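Local atomic coordinates of MgGH51 (PDB entry 6ZPV), a protein that hydrolyses terminal alpha-L-arabinofuranosyl groups, as a fungal GH51 alpha-L-arabinofuranosidase that probably debranches arabinose-bearing plant cell-wall polysaccharides. Residues G321-S326 and A330-L335; N207-D212 and D267-L272; V3-N8 and W537-A542; T548-A553 and L562-T567; A114-R119 and F176-D181. All blocks are in the same frame, centred on the assembly; numbering follows the deposited sequence.

Interaction 1: G321-S326 and A330-L335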
# COMPACT_ATOMS: atom_id res chain seq x y z
N GLY A 321 -7.61 -21.70 6.24
CA GLY A 321 -7.77 -23.11 6.67
C GLY A 321 -8.75 -23.25 7.81
O GLY A 321 -8.98 -22.31 8.57
N ASP A 322 -9.27 -24.45 7.95
CA ASP A 322 -10.08 -24.84 9.12
C ASP A 322 -9.16 -24.87 10.33
O ASP A 322 -8.18 -25.61 10.31
CB ASP A 322 -10.66 -26.20 8.81
CG ASP A 322 -11.51 -26.83 9.90
OD1 ASP A 322 -11.47 -26.36 11.05
OD2 ASP A 322 -12.22 -27.80 9.58
N PRO A 323 -9.48 -24.13 11.39
CA PRO A 323 -8.64 -24.15 12.59
C PRO A 323 -8.37 -25.52 13.20
O PRO A 323 -7.33 -25.68 13.87
CB PRO A 323 -9.37 -23.26 13.58
CG PRO A 323 -10.15 -22.35 12.68
CD PRO A 323 -10.63 -23.23 11.54
N ALA A 324 -9.27 -26.46 12.97
CA ALA A 324 -9.12 -27.80 13.56
C ALA A 324 -8.06 -28.60 12.80
O ALA A 324 -7.73 -29.72 13.27
CB ALA A 324 -10.43 -28.56 13.58
N LYS A 325 -7.60 -28.16 11.62
CA LYS A 325 -6.83 -29.02 10.69
C LYS A 325 -5.40 -28.58 10.49
O LYS A 325 -4.68 -29.32 9.83
CB LYS A 325 -7.58 -29.14 9.36
CG LYS A 325 -8.99 -29.74 9.52
CD LYS A 325 -8.99 -31.15 10.10
N SER A 326 -4.99 -27.41 10.94
CA SER A 326 -3.61 -26.98 10.79
C SER A 326 -3.24 -26.02 11.91
O SER A 326 -4.09 -25.28 12.40
CB SER A 326 -3.27 -26.38 9.44
OG SER A 326 -3.82 -25.06 9.31
N ALA A 330 -5.26 -22.66 13.25
CA ALA A 330 -5.52 -22.55 14.70
C ALA A 330 -4.99 -21.25 15.24
O ALA A 330 -5.58 -20.65 16.14
CB ALA A 330 -4.94 -23.75 15.43
N LEU A 331 -3.86 -20.80 14.69
CA LEU A 331 -3.25 -19.55 15.12
C LEU A 331 -4.14 -18.36 14.76
O LEU A 331 -4.37 -17.45 15.58
CB LEU A 331 -1.87 -19.41 14.48
CG LEU A 331 -1.06 -18.17 14.87
CD1 LEU A 331 -0.75 -18.14 16.35
CD2 LEU A 331 0.21 -18.09 14.06
N ARG A 332 -4.69 -18.32 13.54
CA ARG A 332 -5.63 -17.28 13.14
C ARG A 332 -6.78 -17.24 14.15
O ARG A 332 -7.21 -16.15 14.60
CB ARG A 332 -6.15 -17.51 11.73
CG ARG A 332 -7.09 -16.41 11.25
CD ARG A 332 -7.94 -16.76 10.02
NE ARG A 332 -8.84 -17.88 10.28
CZ ARG A 332 -8.79 -19.09 9.73
NH1 ARG A 332 -7.77 -19.45 8.97
NH2 ARG A 332 -9.77 -19.93 9.92
N ALA A 333 -7.35 -18.38 14.49
CA ALA A 333 -8.44 -18.44 15.47
C ALA A 333 -7.96 -17.86 16.81
O ALA A 333 -8.74 -17.12 17.46
CB ALA A 333 -8.96 -19.88 15.57
N SER A 334 -6.80 -18.28 17.29
CA SER A 334 -6.28 -17.84 18.58
C SER A 334 -6.13 -16.31 18.65
O SER A 334 -6.18 -15.74 19.75
CB SER A 334 -4.94 -18.52 18.88
OG SER A 334 -3.84 -17.89 18.28
N LEU A 335 -5.87 -15.70 17.50
CA LEU A 335 -5.71 -14.25 17.38
C LEU A 335 -7.04 -13.54 17.15
O LEU A 335 -7.03 -12.31 16.92
CB LEU A 335 -4.71 -13.98 16.25
CG LEU A 335 -3.28 -14.44 16.55
CD1 LEU A 335 -2.41 -14.41 15.29
CD2 LEU A 335 -2.64 -13.60 17.63
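Gly321 O is gripped by both terminal nitrogens of Arg332, NH2 at 2.8 Å and NH1 at 3.1 Å. The oxygen lies in the guanidinium plane, only 2° out of it, so the two N-H groups close end-on around a single acceptor. NH2 gives the straighter bond (157° at the hydrogen), whereas NH1 takes an in-plane lone pair of the carbonyl. A bend at chi3 (62°) in an otherwise extended chain swings the guanidinium round to this oxygen. Its other N-H bonds hold it from further sides: NH1 also donates to Phe318 O, NE to His337 O and NH2 to Pro338 O, which together fix its rotation. Beside the guanidinium, Pro323 CG lies 3.7 Å from Arg332 NH2, and Pro323 CB rests against Ala333 CB at 3.9 Å. At the start of the second helix, Ala330 N bonds to Ser326 O at 3.0 Å, and Ser326, the N-cap residue, turns OG to Ala329 N. Gly321 is the first residue to depart from helix 306-320, so a side chain of helix 327-334 closes the end of the one before it: two consecutive helices joined by a short loop, on the outside of the (beta/alpha)8 barrel.

Interaction 2: N207-D212 and D267-L272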
# COMPACT_ATOMS: atom_id res chain seq x y z
N ASN A 207 -3.58 -2.39 16.63
CA ASN A 207 -2.41 -2.49 15.78
C ASN A 207 -2.73 -2.12 14.32
O ASN A 207 -2.13 -2.68 13.39
CB ASN A 207 -1.72 -3.87 15.87
CG ASN A 207 -0.32 -3.81 15.33
OD1 ASN A 207 0.43 -2.86 15.69
ND2 ASN A 207 0.07 -4.78 14.48
N GLY A 208 -3.67 -1.18 14.14
CA GLY A 208 -4.25 -0.93 12.83
C GLY A 208 -3.63 0.26 12.09
O GLY A 208 -2.42 0.58 12.23
N LEU A 209 -4.45 0.84 11.24
CA LEU A 209 -3.99 1.64 10.09
C LEU A 209 -4.34 3.13 10.25
O LEU A 209 -5.30 3.50 10.95
CB LEU A 209 -4.55 1.05 8.81
CG LEU A 209 -4.35 -0.46 8.65
CD1 LEU A 209 -4.86 -0.90 7.30
CD2 LEU A 209 -2.90 -0.87 8.82
N ARG A 210 -3.55 3.96 9.60
CA ARG A 210 -3.69 5.41 9.63
C ARG A 210 -4.99 5.82 8.92
O ARG A 210 -5.20 5.45 7.77
CB ARG A 210 -2.45 6.06 9.04
CG ARG A 210 -2.56 7.56 8.95
CD ARG A 210 -1.26 8.23 8.52
NE ARG A 210 -1.55 9.54 7.93
CZ ARG A 210 -0.62 10.40 7.49
NH1 ARG A 210 0.65 10.15 7.65
NH2 ARG A 210 -1.01 11.53 6.92
N ALA A 211 -5.82 6.58 9.59
CA ALA A 211 -7.21 6.83 9.14
C ALA A 211 -7.28 7.57 7.80
O ALA A 211 -8.03 7.12 6.93
CB ALA A 211 -7.94 7.60 10.23
N ASP A 212 -6.61 8.70 7.64
CA ASP A 212 -6.78 9.43 6.38
C ASP A 212 -6.32 8.60 5.16
O ASP A 212 -7.03 8.64 4.15
CB ASP A 212 -6.16 10.83 6.47
CG ASP A 212 -4.67 10.91 6.76
OD1 ASP A 212 -4.05 9.84 6.96
OD2 ASP A 212 -4.12 12.08 6.80
N ASP A 267 7.54 -5.16 10.29
CA ASP A 267 6.54 -6.23 10.14
C ASP A 267 5.38 -6.04 11.12
O ASP A 267 4.59 -6.99 11.31
CB ASP A 267 7.17 -7.61 10.12
CG ASP A 267 7.83 -7.97 8.79
OD1 ASP A 267 7.41 -7.36 7.76
OD2 ASP A 267 8.68 -8.88 8.79
N GLY A 268 5.22 -4.83 11.69
CA GLY A 268 4.00 -4.51 12.41
C GLY A 268 2.78 -4.53 11.52
O GLY A 268 1.69 -4.84 11.99
N LEU A 269 2.97 -4.14 10.26
CA LEU A 269 1.96 -4.33 9.23
C LEU A 269 2.14 -5.75 8.72
O LEU A 269 2.98 -5.99 7.84
CB LEU A 269 2.11 -3.31 8.12
CG LEU A 269 1.13 -3.45 6.95
CD1 LEU A 269 -0.28 -3.37 7.41
CD2 LEU A 269 1.44 -2.40 5.89
N GLY A 270 1.46 -6.69 9.35
CA GLY A 270 1.62 -8.10 9.07
C GLY A 270 0.38 -8.76 8.51
O GLY A 270 -0.63 -8.09 8.21
N LEU A 271 0.46 -10.07 8.30
CA LEU A 271 -0.59 -10.75 7.52
C LEU A 271 -1.97 -10.50 8.12
O LEU A 271 -2.93 -10.29 7.34
CB LEU A 271 -0.25 -12.23 7.38
CG LEU A 271 -1.20 -13.08 6.53
CD1 LEU A 271 -1.46 -12.47 5.15
CD2 LEU A 271 -0.65 -14.47 6.35
N LEU A 272 -2.15 -10.60 9.46
CA LEU A 272 -3.51 -10.42 9.98
C LEU A 272 -3.96 -8.97 9.82
O LEU A 272 -5.18 -8.74 9.64
CB LEU A 272 -3.61 -10.88 11.42
CG LEU A 272 -5.01 -11.00 11.98
CD1 LEU A 272 -5.89 -11.98 11.20
CD2 LEU A 272 -4.96 -11.44 13.44
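Asn207 ND2 donates to Gly268 O at 3.0 Å, in a bond bent to 130° at the hydrogen. The acceptor stands 27° out of the amide plane, and the donor is tilted from the carbonyl plane, so the fit is serviceable and not ideal. The other first-shell contact is apolar: Leu209 CD2 meets Leu269 CD1 at 3.9 Å, the two side chains crossing at about a right angle with only these methyls in touch. With CG of Asn207 trans to its own nitrogen (chi1 -163°), the amide extends across to the 267-272 backbone. One shell further out, Tyr34 OH is bonded to Asn207 OD1, and Glu273 takes a second bond from ND2 on OE2 while receiving Gly270 N on OE1, which ties the same carboxylate to the N-cap residue of helix 271-281. Phe277 backs Leu209, while Tyr274 and Phe22 back Leu269. The two segments lead into helices 211-219 and 271-281, which precede the adjacent barrel strands 224-227 and 284-289. Replacing Asn207 by a leucine would probably leave Gly268 O and one oxygen of Glu273 without this donor, and Tyr34 without its amide acceptor. With OD1 facing a hydroxyl and ND2 facing a carbonyl and a carboxylate, the chemistry implies one definite amide orientation, since a flipped group would set oxygen against oxygen.

Interaction 3: V3-N8 and W537-A542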
# COMPACT_ATOMS: atom_id res chain seq x y z
N VAL A 3 -20.25 7.98 -31.93
CA VAL A 3 -20.08 6.73 -31.15
C VAL A 3 -21.43 6.08 -31.01
O VAL A 3 -22.31 6.59 -30.28
CB VAL A 3 -19.46 7.00 -29.78
CG1 VAL A 3 -19.30 5.72 -29.03
CG2 VAL A 3 -18.12 7.69 -29.91
N THR A 4 -21.63 4.97 -31.72
CA THR A 4 -22.87 4.21 -31.66
C THR A 4 -22.73 3.16 -30.58
O THR A 4 -21.75 2.37 -30.62
CB THR A 4 -23.18 3.61 -33.03
OG1 THR A 4 -23.38 4.68 -33.96
CG2 THR A 4 -24.44 2.76 -32.99
N VAL A 5 -23.69 3.06 -29.68
CA VAL A 5 -23.66 2.14 -28.52
C VAL A 5 -24.56 0.97 -28.81
O VAL A 5 -25.76 1.17 -29.09
CB VAL A 5 -24.06 2.87 -27.24
CG1 VAL A 5 -23.90 1.93 -26.08
CG2 VAL A 5 -23.22 4.15 -27.08
N ASN A 6 -24.04 -0.24 -28.75
CA ASN A 6 -24.87 -1.44 -28.92
C ASN A 6 -25.70 -1.66 -27.67
O ASN A 6 -25.17 -1.62 -26.53
CB ASN A 6 -23.94 -2.63 -29.18
CG ASN A 6 -24.60 -3.84 -29.80
OD1 ASN A 6 -25.68 -4.26 -29.40
ND2 ASN A 6 -23.86 -4.40 -30.75
N LYS A 7 -26.99 -1.94 -27.84
CA LYS A 7 -27.87 -2.25 -26.72
C LYS A 7 -27.58 -3.61 -26.11
O LYS A 7 -28.06 -3.87 -25.01
CB LYS A 7 -29.35 -2.18 -27.09
CG LYS A 7 -29.79 -3.26 -28.07
CD LYS A 7 -31.31 -3.31 -28.32
CE LYS A 7 -31.67 -4.21 -29.48
NZ LYS A 7 -31.31 -5.62 -29.19
N ASN A 8 -26.88 -4.49 -26.81
CA ASN A 8 -26.63 -5.87 -26.37
C ASN A 8 -25.25 -5.99 -25.75
O ASN A 8 -24.25 -5.89 -26.46
CB ASN A 8 -26.74 -6.82 -27.52
CG ASN A 8 -28.13 -6.94 -28.07
OD1 ASN A 8 -29.13 -6.86 -27.32
ND2 ASN A 8 -28.18 -7.10 -29.37
N TRP A 537 -12.70 5.56 -25.37
CA TRP A 537 -13.88 5.48 -24.50
C TRP A 537 -14.19 4.02 -24.22
O TRP A 537 -13.75 3.11 -24.96
CB TRP A 537 -15.09 6.18 -25.17
CG TRP A 537 -15.39 5.69 -26.53
CD1 TRP A 537 -16.14 4.59 -26.88
CD2 TRP A 537 -14.87 6.23 -27.78
NE1 TRP A 537 -16.10 4.41 -28.24
CE2 TRP A 537 -15.34 5.41 -28.80
CE3 TRP A 537 -14.05 7.30 -28.07
CZ2 TRP A 537 -15.00 5.64 -30.15
CZ3 TRP A 537 -13.75 7.54 -29.38
CH2 TRP A 537 -14.22 6.72 -30.41
N SER A 538 -15.00 3.79 -23.20
CA SER A 538 -15.52 2.46 -22.82
C SER A 538 -16.84 2.65 -22.09
O SER A 538 -16.95 3.56 -21.24
CB SER A 538 -14.51 1.71 -21.96
OG SER A 538 -15.02 0.46 -21.54
N ILE A 539 -17.83 1.82 -22.41
CA ILE A 539 -19.20 1.96 -21.90
C ILE A 539 -19.56 0.66 -21.19
O ILE A 539 -19.48 -0.44 -21.77
CB ILE A 539 -20.19 2.31 -23.01
CG1 ILE A 539 -19.71 3.56 -23.76
CG2 ILE A 539 -21.55 2.48 -22.42
CD1 ILE A 539 -20.51 3.98 -24.95
N THR A 540 -20.03 0.80 -19.96
CA THR A 540 -20.54 -0.32 -19.16
C THR A 540 -21.88 0.02 -18.57
O THR A 540 -22.27 1.20 -18.58
CB THR A 540 -19.54 -0.76 -18.06
OG1 THR A 540 -19.37 0.32 -17.14
CG2 THR A 540 -18.22 -1.21 -18.65
N ARG A 541 -22.57 -0.98 -18.07
CA ARG A 541 -23.95 -0.83 -17.54
C ARG A 541 -24.12 -1.69 -16.29
O ARG A 541 -23.70 -2.85 -16.32
CB ARG A 541 -24.94 -1.16 -18.67
CG ARG A 541 -26.42 -1.01 -18.31
CD ARG A 541 -27.32 -1.19 -19.54
NE ARG A 541 -28.74 -1.07 -19.27
CZ ARG A 541 -29.52 -2.05 -18.78
NH1 ARG A 541 -29.01 -3.27 -18.52
NH2 ARG A 541 -30.80 -1.81 -18.50
N ALA A 542 -24.79 -1.15 -15.30
CA ALA A 542 -25.21 -1.91 -14.12
C ALA A 542 -26.51 -2.64 -14.44
O ALA A 542 -27.56 -2.01 -14.70
CB ALA A 542 -25.37 -0.97 -12.98
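Val3 lies over one face of the Trp537 indole, the two side chains approaching from opposite directions. Its CG2 methyl stands 3.9 Å from the centroid of the six-membered ring and 18° off the ring normal, which defines a CH-pi contact over the face. The methyl is displaced toward the rim, and the nearest ring carbon is CZ2, 3.7 Å from Val3 CG2. The other branch, CG1, comes to 3.5 Å from Trp537 NE1, so the valine's two methyls span from the benzene ring to the pyrrole nitrogen. That nitrogen has its polar partner elsewhere, in Thr527 O. Trp537 holds CG between its backbone N and carbonyl carbon (chi1 54°), which, with chi2 near 85°, turns the flat side of the ring to the valine. Val5 and Ile539 meet differently, reaching toward each other tip to tip: Val5 CG2 lies 3.5 Å from Ile539 CD1, tighter than usual van der Waals contact. The backbones stay apart, with the CA atoms of Val5 and Ile539 8.0 Å from one another, so these two segments meet through side chains. Strand 2-4 runs at the margin of a mixed sheet, parallel to 560-565, where Leu562 and Phe564 also touch Val3. Strand 535-541 belongs to the facing antiparallel sheet, between strands 522-523 and 547-554, and Ile550 of the latter lies against Ile539.

Interaction 4: T548-A553 and L562-T567; sequences TFIKIA and LTFQLT
Phe564 pushes the far end of its ring into the hollow between Ile550 and Ile552. Its CZ lies 3.6 Å from Ile550 CG2 and equally 3.6 Å from Ile552 CD1, abutting both methyls and nestling in the notch between them. The flanking ring carbons share the fit: CE1 is 3.6 Å from Ile550 CG2, and CE2 is 3.9 Å from Ile552 CD1. Both methyls come in obliquely to the ring. Ile552 acts in turn as a bump between two partners, because its branches part: CD1 serves the phenyl ring, while CG2 slides past Leu562 CD1 at 4.2 Å. Its CG1 stands trans to the carbonyl carbon (chi1 -53°) and an extended chi2 stretches the chain, carrying CD1 out to the ring. With an alanine at Ile552, one wall of the Phe564 hollow would be missing, and the ring would probably gain freedom to shift and Leu562 CD1 be left without the CG2 methyl it packs on. Phe610 meets the Phe564 ring with planes about 35° apart and also touches Ile550; Tyr612 lies against Ile552. The strands run nearly antiparallel, 159° between their directions, but their axes are 11.6 Å apart, too far for backbone pairing. Two strands consecutive in the chain that lie in different sheets and face each other through their side chains make a beta arch, here spanning the core of the C-terminal beta-sandwich.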
# COMPACT_ATOMS: atom_id res chain seq x y z
N THR A 548 -25.62 3.56 -16.70
CA THR A 548 -24.76 3.32 -17.84
C THR A 548 -23.64 4.37 -17.80
O THR A 548 -23.93 5.60 -17.80
CB THR A 548 -25.58 3.38 -19.14
OG1 THR A 548 -26.64 2.43 -19.06
CG2 THR A 548 -24.76 3.13 -20.38
N PHE A 549 -22.41 3.88 -17.77
CA PHE A 549 -21.20 4.70 -17.50
C PHE A 549 -20.39 4.82 -18.75
O PHE A 549 -19.85 3.80 -19.23
CB PHE A 549 -20.40 4.05 -16.39
CG PHE A 549 -21.19 3.67 -15.17
CD1 PHE A 549 -21.53 4.61 -14.23
CD2 PHE A 549 -21.56 2.36 -14.96
CE1 PHE A 549 -22.24 4.28 -13.09
CE2 PHE A 549 -22.25 1.98 -13.83
CZ PHE A 549 -22.61 2.96 -12.92
N ILE A 550 -20.33 6.01 -19.31
CA ILE A 550 -19.58 6.32 -20.53
C ILE A 550 -18.30 7.01 -20.12
O ILE A 550 -18.32 8.17 -19.67
CB ILE A 550 -20.43 7.17 -21.49
CG1 ILE A 550 -21.75 6.53 -21.85
CG2 ILE A 550 -19.60 7.53 -22.71
CD1 ILE A 550 -22.75 7.47 -22.49
N LYS A 551 -17.17 6.30 -20.19
CA LYS A 551 -15.86 6.82 -19.76
C LYS A 551 -15.06 7.23 -20.97
O LYS A 551 -14.95 6.44 -21.90
CB LYS A 551 -15.16 5.76 -18.87
CG LYS A 551 -15.93 5.45 -17.60
CD LYS A 551 -15.18 4.84 -16.49
CE LYS A 551 -14.82 3.41 -16.73
NZ LYS A 551 -15.56 2.42 -15.78
N ILE A 552 -14.54 8.45 -20.94
CA ILE A 552 -13.93 9.07 -22.13
C ILE A 552 -12.58 9.66 -21.74
O ILE A 552 -12.50 10.53 -20.83
CB ILE A 552 -14.81 10.20 -22.67
CG1 ILE A 552 -16.25 9.74 -22.91
CG2 ILE A 552 -14.19 10.80 -23.92
CD1 ILE A 552 -17.27 10.86 -23.03
N ALA A 553 -11.53 9.23 -22.42
CA ALA A 553 -10.18 9.76 -22.22
C ALA A 553 -9.77 10.53 -23.48
O ALA A 553 -9.67 9.93 -24.54
CB ALA A 553 -9.20 8.64 -21.91
N LEU A 562 -17.76 14.24 -29.38
CA LEU A 562 -18.34 12.93 -29.57
C LEU A 562 -19.83 13.08 -29.63
O LEU A 562 -20.42 13.67 -28.74
CB LEU A 562 -17.95 11.98 -28.43
CG LEU A 562 -16.44 11.87 -28.18
CD1 LEU A 562 -15.99 12.82 -27.10
CD2 LEU A 562 -16.01 10.45 -27.79
N THR A 563 -20.44 12.48 -30.65
CA THR A 563 -21.88 12.41 -30.77
C THR A 563 -22.28 10.97 -30.38
O THR A 563 -21.99 10.04 -31.14
CB THR A 563 -22.34 12.69 -32.22
OG1 THR A 563 -21.77 13.91 -32.74
CG2 THR A 563 -23.85 12.68 -32.28
N PHE A 564 -22.87 10.82 -29.21
CA PHE A 564 -23.32 9.51 -28.74
C PHE A 564 -24.68 9.19 -29.30
O PHE A 564 -25.62 10.00 -29.18
CB PHE A 564 -23.33 9.48 -27.21
CG PHE A 564 -21.94 9.48 -26.64
CD1 PHE A 564 -21.14 8.32 -26.70
CD2 PHE A 564 -21.38 10.63 -26.13
CE1 PHE A 564 -19.84 8.38 -26.22
CE2 PHE A 564 -20.09 10.65 -25.65
CZ PHE A 564 -19.31 9.53 -25.70
N GLN A 565 -24.79 8.00 -29.88
CA GLN A 565 -26.04 7.47 -30.46
C GLN A 565 -26.44 6.24 -29.68
O GLN A 565 -25.78 5.20 -29.77
CB GLN A 565 -25.87 7.17 -31.95
CG GLN A 565 -25.62 8.37 -32.79
CD GLN A 565 -26.79 9.32 -32.96
OE1 GLN A 565 -27.86 9.05 -32.45
NE2 GLN A 565 -26.60 10.34 -33.81
N LEU A 566 -27.51 6.38 -28.92
CA LEU A 566 -28.11 5.35 -28.05
C LEU A 566 -29.51 5.02 -28.56
O LEU A 566 -30.37 4.50 -27.76
CB LEU A 566 -28.13 5.80 -26.60
CG LEU A 566 -26.77 5.73 -25.87
CD1 LEU A 566 -25.84 6.80 -26.30
CD2 LEU A 566 -26.96 5.75 -24.41
N THR A 567 -29.77 5.20 -29.86
CA THR A 567 -31.12 4.96 -30.40
C THR A 567 -31.50 3.47 -30.40
O THR A 567 -32.69 3.19 -30.56
CB THR A 567 -31.19 5.53 -31.80
OG1 THR A 567 -30.21 4.94 -32.62
CG2 THR A 567 -31.07 7.04 -31.78

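Interaction 5: A114-R119 and F176-D181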
# COMPACT_ATOMS: atom_id res chain seq x y z
N ALA A 114 0.51 5.26 24.12
CA ALA A 114 1.97 5.12 24.23
C ALA A 114 2.29 3.86 25.01
O ALA A 114 1.60 3.56 26.03
CB ALA A 114 2.55 6.30 24.95
N SER A 115 3.34 3.17 24.65
CA SER A 115 3.80 2.05 25.46
C SER A 115 5.32 1.89 25.25
O SER A 115 5.92 2.33 24.26
CB SER A 115 3.04 0.81 25.15
OG SER A 115 3.28 0.35 23.82
N LEU A 116 5.92 1.17 26.19
CA LEU A 116 7.34 0.85 26.17
C LEU A 116 7.60 -0.28 27.15
O LEU A 116 6.77 -0.54 28.02
CB LEU A 116 8.21 2.06 26.45
CG LEU A 116 8.02 2.77 27.80
CD1 LEU A 116 8.69 2.03 28.96
CD2 LEU A 116 8.55 4.17 27.75
N PHE A 117 8.75 -0.91 27.03
CA PHE A 117 9.28 -1.84 28.03
C PHE A 117 10.51 -1.22 28.64
O PHE A 117 11.34 -0.63 27.90
CB PHE A 117 9.56 -3.20 27.41
CG PHE A 117 8.36 -4.03 27.08
CD1 PHE A 117 7.60 -3.74 25.94
CD2 PHE A 117 7.96 -5.09 27.86
CE1 PHE A 117 6.48 -4.50 25.61
CE2 PHE A 117 6.85 -5.82 27.55
CZ PHE A 117 6.11 -5.52 26.43
N PHE A 118 10.74 -1.47 29.92
CA PHE A 118 11.96 -1.02 30.58
C PHE A 118 12.43 -2.03 31.62
O PHE A 118 11.62 -2.82 32.14
CB PHE A 118 11.83 0.36 31.26
CG PHE A 118 11.10 0.36 32.58
CD1 PHE A 118 9.71 0.25 32.68
CD2 PHE A 118 11.81 0.33 33.77
CE1 PHE A 118 9.07 0.15 33.89
CE2 PHE A 118 11.18 0.23 35.00
CZ PHE A 118 9.80 0.14 35.06
N ARG A 119 13.68 -1.96 31.98
CA ARG A 119 14.22 -2.57 33.22
C ARG A 119 15.41 -1.78 33.67
O ARG A 119 16.11 -1.20 32.84
CB ARG A 119 14.58 -4.05 33.02
CG ARG A 119 15.80 -4.31 32.15
CD ARG A 119 16.16 -5.79 31.92
NE ARG A 119 17.34 -5.94 30.92
CZ ARG A 119 18.53 -6.13 31.37
NH1 ARG A 119 18.69 -6.26 32.69
NH2 ARG A 119 19.56 -6.34 30.65
N PHE A 176 7.71 12.54 20.05
CA PHE A 176 7.42 11.77 21.25
C PHE A 176 8.59 11.92 22.22
O PHE A 176 9.75 12.01 21.77
CB PHE A 176 7.26 10.32 20.86
CG PHE A 176 7.08 9.35 22.00
CD1 PHE A 176 5.89 9.35 22.74
CD2 PHE A 176 8.04 8.43 22.32
CE1 PHE A 176 5.68 8.48 23.79
CE2 PHE A 176 7.81 7.50 23.36
CZ PHE A 176 6.67 7.54 24.10
N PHE A 177 8.33 11.94 23.52
CA PHE A 177 9.41 12.01 24.51
C PHE A 177 9.14 11.04 25.66
O PHE A 177 7.98 10.69 25.98
CB PHE A 177 9.59 13.43 25.07
CG PHE A 177 8.52 13.97 25.98
CD1 PHE A 177 8.49 13.63 27.32
CD2 PHE A 177 7.55 14.82 25.49
CE1 PHE A 177 7.51 14.18 28.14
CE2 PHE A 177 6.59 15.37 26.32
CZ PHE A 177 6.58 15.04 27.69
N VAL A 178 10.24 10.68 26.30
CA VAL A 178 10.30 9.96 27.58
C VAL A 178 11.27 10.72 28.46
O VAL A 178 12.41 10.97 28.02
CB VAL A 178 10.75 8.51 27.39
CG1 VAL A 178 10.86 7.79 28.72
CG2 VAL A 178 9.84 7.77 26.44
N THR A 179 10.88 11.09 29.67
CA THR A 179 11.79 11.77 30.62
C THR A 179 11.62 11.19 32.02
O THR A 179 10.54 10.75 32.43
CB THR A 179 11.58 13.28 30.63
OG1 THR A 179 10.27 13.64 31.03
CG2 THR A 179 11.90 13.92 29.32
N ILE A 180 12.69 11.40 32.80
CA ILE A 180 12.61 11.33 34.28
C ILE A 180 13.19 12.66 34.81
O ILE A 180 13.84 13.43 34.08
CB ILE A 180 13.35 10.10 34.84
CG1 ILE A 180 14.85 10.11 34.55
CG2 ILE A 180 12.70 8.82 34.40
CD1 ILE A 180 15.61 8.99 35.22
N ASP A 181 13.00 12.88 36.08
CA ASP A 181 13.58 14.01 36.78
C ASP A 181 15.07 13.74 36.94
O ASP A 181 15.49 12.75 37.55
CB ASP A 181 12.87 14.21 38.12
CG ASP A 181 13.34 15.40 38.90
OD1 ASP A 181 14.55 15.48 39.19
OD2 ASP A 181 12.48 16.25 39.27
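Leu116 and Val178 point their side chains at each other and meet tip to tip, Leu116 CD2 lying 4.0 Å from Val178 CG2. With chi1 at 60°, Leu116 CG sits flanked by both its own N and C, and CD2 reaches the valine. The second apolar contact is Ala114 CB on Phe176 CE1, also 4.0 Å; the methyl approaches the ring obliquely. Here Phe176 supplies most of the reach: its CG is trans to the backbone N (chi1 175°), and the phenyl extends to a residue that offers a single methyl. The CA atoms are 9.1 Å apart for Ala114 and Phe176 and 9.7 Å for Leu116 and Val178, a spacing that only side chains bridge. The touching parts of the strands diverge by 46°. These are the marks of a beta-sandwich, in which two five-stranded antiparallel sheets pack face to face, 112-119 in one and 174-181 in the other. Backbone bonding stays within each sheet: Ala114 pairs with Leu161 and Leu116 with Ile159 of strand 157-163, while Ser115 pairs with Ser196 on the other flank. Among polar groups, Ser115 directs its CB away from the facing strand and touches Asn160, which with Leu161 lines a bound glycan. Phe177, next to the contact residues on its strand, makes a cation-pi contact with Arg93.

Interactions 3 and 4 describe one C-terminal sandwich core: their centres are 7 Å apart, and the segments join through probable backbone hydrogen bonds, Thr540 O to Phe549 N and Val3 N to Thr563 O, each 2.8 Å. Interactions 1 and 2 belong to the barrel region, 21 Å apart between centres, and touch where Leu335 CB packs on Leu272 CD2 at 3.8 Å. Phe318 also links them, bonded to Arg332 and packed against Leu271 and Leu272. Interaction 5 lies in the separate sandwich, about 9 Å from interaction 2 between nearest atoms but 62 Å between centres from interactions 3 and 4. The Ala114 side chain is about 8 Å from a bound NAG.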